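Local coordinates for protein mannan endo-1,4-beta-mannosidase (Cryptopygus antarcticus, PDB 4OOZ) that hydrolyses internal beta-1,4 linkages in the backbones of mannans, galactomannans and glucomannans, yielding mostly short mannooligosaccharides, at residues 43-48 with 81-86. Sequence-based numbering, arbitrary orientation.
Sequences NFAWRS and RVWVHV. With BMA (beta-D-mannopyranose), chain G.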
ATOM      1  N   ASN A  43       0.685   6.007  -8.097  1.00 34.85           N
ATOM      2  CA  ASN A  43       1.868   5.660  -7.338  1.00 34.06           C
ATOM      3  C   ASN A  43       2.963   6.661  -7.670  1.00 33.87           C
ATOM      4  O   ASN A  43       3.329   6.810  -8.832  1.00 34.47           O
ATOM      5  CB  ASN A  43       2.336   4.240  -7.656  1.00 34.27           C
ATOM      6  CG  ASN A  43       1.568   3.187  -6.893  1.00 34.36           C
ATOM      7  OD1 ASN A  43       2.015   2.717  -5.847  1.00 33.84           O
ATOM      8  ND2 ASN A  43       0.411   2.799  -7.417  1.00 35.16           N
ATOM      9  N   PHE A  44       3.454   7.387  -6.673  1.00 33.23           N
ATOM     10  CA  PHE A  44       4.753   8.016  -6.837  1.00 33.05           C
ATOM     11  C   PHE A  44       5.695   6.844  -6.867  1.00 32.77           C
ATOM     12  O   PHE A  44       6.558   6.725  -7.734  1.00 33.08           O
ATOM     13  CB  PHE A  44       5.128   8.957  -5.687  1.00 32.58           C
ATOM     14  CG  PHE A  44       4.328  10.222  -5.629  1.00 33.04           C
ATOM     15  CD1 PHE A  44       3.375  10.515  -6.587  1.00 33.77           C
ATOM     16  CD2 PHE A  44       4.547  11.130  -4.607  1.00 32.91           C
ATOM     17  CE1 PHE A  44       2.646  11.688  -6.516  1.00 34.33           C
ATOM     18  CE2 PHE A  44       3.825  12.299  -4.531  1.00 33.52           C
ATOM     19  CZ  PHE A  44       2.871  12.580  -5.484  1.00 34.22           C
ATOM     20  N   ALA A  45       5.456   5.964  -5.897  1.00 32.36           N
ATOM     21  CA  ALA A  45       6.361   4.911  -5.472  1.00 32.05           C
ATOM     22  C   ALA A  45       7.676   5.514  -4.982  1.00 35.58           C
ATOM     23  O   ALA A  45       8.084   5.245  -3.854  1.00 35.33           O
ATOM     24  CB  ALA A  45       6.588   3.915  -6.577  1.00 33.21           C
ATOM     25  N   TRP A  46       8.322   6.337  -5.809  1.00 31.79           N
ATOM     26  CA  TRP A  46       9.529   7.048  -5.392  1.00 31.50           C
ATOM     27  C   TRP A  46       9.987   8.134  -6.362  1.00 40.65           C
ATOM     28  O   TRP A  46       9.550   8.202  -7.510  1.00 32.69           O
ATOM     29  CB  TRP A  46      10.684   6.064  -5.180  1.00 31.26           C
ATOM     30  CG  TRP A  46      11.063   5.277  -6.394  1.00 31.82           C
ATOM     31  CD1 TRP A  46      11.902   5.668  -7.396  1.00 32.33           C
ATOM     32  CD2 TRP A  46      10.637   3.952  -6.721  1.00 32.16           C
ATOM     33  NE1 TRP A  46      12.016   4.671  -8.333  1.00 32.98           N
ATOM     34  CE2 TRP A  46      11.255   3.603  -7.938  1.00 32.90           C
ATOM     35  CE3 TRP A  46       9.794   3.024  -6.103  1.00 32.10           C
ATOM     36  CZ2 TRP A  46      11.044   2.372  -8.556  1.00 33.61           C
ATOM     37  CZ3 TRP A  46       9.589   1.803  -6.714  1.00 32.78           C
ATOM     38  CH2 TRP A  46      10.211   1.488  -7.928  1.00 33.54           C
ATOM     39  N   ARG A  47      10.873   8.989  -5.861  1.00 31.90           N
ATOM     40  CA  ARG A  47      11.672   9.887  -6.686  1.00 32.52           C
ATOM     41  C   ARG A  47      13.075   9.303  -6.771  1.00 32.40           C
ATOM     42  O   ARG A  47      13.630   9.141  -7.855  1.00 33.01           O
ATOM     43  CB  ARG A  47      11.698  11.297  -6.098  1.00 32.72           C
ATOM     44  CG  ARG A  47      12.836  12.166  -6.591  1.00 33.36           C
ATOM     45  CD  ARG A  47      12.632  12.634  -8.017  1.00 34.38           C
ATOM     46  NE  ARG A  47      13.646  13.610  -8.410  1.00 35.22           N
ATOM     47  CZ  ARG A  47      13.650  14.260  -9.570  1.00 36.40           C
ATOM     48  NH1 ARG A  47      12.685  14.044 -10.456  1.00 36.87           N
ATOM     49  NH2 ARG A  47      14.613  15.131  -9.842  1.00 37.28           N
ATOM     50  N   SER A  48      13.633   8.985  -5.606  1.00 31.76           N
ATOM     51  CA  SER A  48      14.883   8.243  -5.506  1.00 31.60           C
ATOM     52  C   SER A  48      14.617   6.935  -4.775  1.00 31.07           C
ATOM     53  O   SER A  48      14.221   6.943  -3.613  1.00 30.63           O
ATOM     54  CB  SER A  48      15.949   9.052  -4.768  1.00 31.55           C
ATOM     55  OG  SER A  48      16.201  10.286  -5.417  1.00 32.24           O
ATOM     56  N   ARG A  81       0.580   7.000  -3.479  1.00 32.99           N
ATOM     57  CA  ARG A  81       1.210   5.880  -2.790  1.00 32.61           C
ATOM     58  C   ARG A  81       2.730   6.015  -2.845  1.00 32.10           C
ATOM     59  O   ARG A  81       3.324   5.972  -3.921  1.00 32.18           O
ATOM     60  CB  ARG A  81       0.765   4.552  -3.405  1.00 33.05           C
ATOM     61  CG  ARG A  81       1.255   3.315  -2.665  1.00 32.94           C
ATOM     62  CD  ARG A  81       0.511   2.085  -3.149  1.00 33.70           C
ATOM     63  NE  ARG A  81       1.007   0.844  -2.560  1.00 33.84           N
ATOM     64  CZ  ARG A  81       1.759  -0.040  -3.208  1.00 34.10           C
ATOM     65  NH1 ARG A  81       2.113   0.183  -4.465  1.00 34.24           N
ATOM     66  NH2 ARG A  81       2.158  -1.147  -2.601  1.00 34.39           N
ATOM     67  N   VAL A  82       3.352   6.180  -1.682  1.00 31.71           N
ATOM     68  CA  VAL A  82       4.789   6.424  -1.609  1.00 31.29           C
ATOM     69  C   VAL A  82       5.520   5.393  -0.746  1.00 31.02           C
ATOM     70  O   VAL A  82       5.104   5.090   0.373  1.00 31.12           O
ATOM     71  CB  VAL A  82       5.075   7.834  -1.062  1.00 31.26           C
ATOM     72  CG1 VAL A  82       4.716   8.876  -2.095  1.00 31.64           C
ATOM     73  CG2 VAL A  82       4.286   8.080   0.205  1.00 31.46           C
ATOM     74  N   TRP A  83       6.611   4.853  -1.279  1.00 30.85           N
ATOM     75  CA  TRP A  83       7.412   3.864  -0.557  1.00 30.72           C
ATOM     76  C   TRP A  83       8.406   4.543   0.389  1.00 30.40           C
ATOM     77  O   TRP A  83       8.845   5.666   0.142  1.00 30.28           O
ATOM     78  CB  TRP A  83       8.153   2.947  -1.536  1.00 30.86           C
ATOM     79  CG  TRP A  83       7.246   2.078  -2.363  1.00 31.43           C
ATOM     80  CD1 TRP A  83       5.898   2.214  -2.518  1.00 31.74           C
ATOM     81  CD2 TRP A  83       7.624   0.936  -3.144  1.00 31.93           C
ATOM     82  NE1 TRP A  83       5.413   1.232  -3.346  1.00 32.40           N
ATOM     83  CE2 TRP A  83       6.451   0.434  -3.744  1.00 32.58           C
ATOM     84  CE3 TRP A  83       8.838   0.290  -3.393  1.00 32.03           C
ATOM     85  CZ2 TRP A  83       6.458  -0.680  -4.578  1.00 33.40           C
ATOM     86  CZ3 TRP A  83       8.842  -0.816  -4.220  1.00 32.83           C
ATOM     87  CH2 TRP A  83       7.660  -1.290  -4.804  1.00 33.55           C
ATOM     88  N   VAL A  84       8.756   3.857   1.474  1.00 30.45           N
ATOM     89  CA  VAL A  84       9.616   4.443   2.499  1.00 30.34           C
ATOM     90  C   VAL A  84      10.906   3.642   2.716  1.00 30.27           C
ATOM     91  O   VAL A  84      11.948   3.978   2.155  1.00 30.04           O
ATOM     92  CB  VAL A  84       8.866   4.573   3.840  1.00 30.71           C
ATOM     93  CG1 VAL A  84       9.728   5.286   4.869  1.00 30.81           C
ATOM     94  CG2 VAL A  84       7.565   5.323   3.639  1.00 30.89           C
ATOM     95  N   HIS A  85      10.833   2.588   3.526  1.00 30.59           N
ATOM     96  CA  HIS A  85      12.011   1.788   3.846  1.00 30.70           C
ATOM     97  C   HIS A  85      12.569   1.086   2.616  1.00 33.88           C
ATOM     98  O   HIS A  85      13.780   1.056   2.404  1.00 33.97           O
ATOM     99  CB  HIS A  85      11.694   0.749   4.925  1.00 31.31           C
ATOM    100  CG  HIS A  85      11.213   1.344   6.214  1.00 31.63           C
ATOM    101  ND1 HIS A  85      11.416   2.659   6.545  1.00 31.42           N
ATOM    102  CD2 HIS A  85      10.555   0.781   7.257  1.00 32.35           C
ATOM    103  CE1 HIS A  85      10.894   2.895   7.741  1.00 32.00           C
ATOM    104  NE2 HIS A  85      10.369   1.776   8.191  1.00 32.56           N
ATOM    105  N   VAL A  86      11.670   0.525   1.817  1.00 30.87           N
ATOM    106  CA  VAL A  86      12.023  -0.190   0.595  1.00 31.10           C
ATOM    107  C   VAL A  86      12.993  -1.340   0.877  1.00 31.53           C
ATOM    108  O   VAL A  86      12.579  -2.401   1.336  1.00 32.14           O
ATOM    109  CB  VAL A  86      12.627   0.757  -0.460  1.00 30.75           C
ATOM    110  CG1 VAL A  86      12.683   0.072  -1.805  1.00 31.23           C
ATOM    111  CG2 VAL A  86      11.801   2.027  -0.561  1.00 30.44           C
TER
HETATM  112  C1  BMA G 405       6.306  -2.971  -8.094  1.00 36.66           C
HETATM  113  C2  BMA G 405       5.857  -4.401  -8.095  1.00 37.87           C
HETATM  114  C3  BMA G 405       6.643  -5.159  -9.138  1.00 39.04           C
HETATM  115  C4  BMA G 405       6.519  -4.488 -10.512  1.00 39.58           C
HETATM  116  C5  BMA G 405       6.779  -2.972 -10.440  1.00 38.29           C
HETATM  117  C6  BMA G 405       6.340  -2.275 -11.708  1.00 39.01           C
HETATM  118  O1  BMA G 405       5.498  -2.319  -7.157  1.00 35.85           O
HETATM  119  O2  BMA G 405       4.503  -4.457  -8.520  1.00 38.58           O
HETATM  120  O3  BMA G 405       6.206  -6.513  -9.233  1.00 41.93           O
HETATM  121  O4  BMA G 405       7.452  -5.070 -11.414  1.00 42.06           O
HETATM  122  O5  BMA G 405       6.046  -2.387  -9.344  1.00 37.19           O
HETATM  123  O6  BMA G 405       6.147  -3.248 -12.728  1.00 40.71           O
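W46 sets the edge of its indole against one face of W83. The six-membered rings stand at 60°, a T-shaped (edge-to-face) pair. The bump, W46 CZ3, lies 3.7 Å from W83 CE3. A45 CA also sits over a face. The backbones run parallel; a beta bulge after N43 shifts the register by one. A45 N donates to R81 O (2.9 Å), W83 N to A45 O (3.0 Å). Both strands belong to the beta/alpha barrel of glycosyl hydrolase family 5, joined by a beta-alpha-beta crossover through helix 58-74. F44 packs on I69 and V72 of that helix; beside it V82 CG1 fills the hollow at F44 CB and CD2. On the opposite side, N43 OD1 lies alongside CB, CG and CD of R81. The R81 chain leaves anti to the backbone N (chi1 -174°) and stays extended. Only its last torsion turns, and R81 NH1 donates to N43 OD1 (2.9 Å) near the guanidinium plane, 84° from the amide. The guanidinium also pairs with E177 and E312, probably the nucleophile. W83 binds substrate: its indole edge, at CZ2, lies 3.2 Å from mannose O1. Replacing W83 with alanine would probably strip W46 CZ3 of its ring face and mannose O1 of that edge.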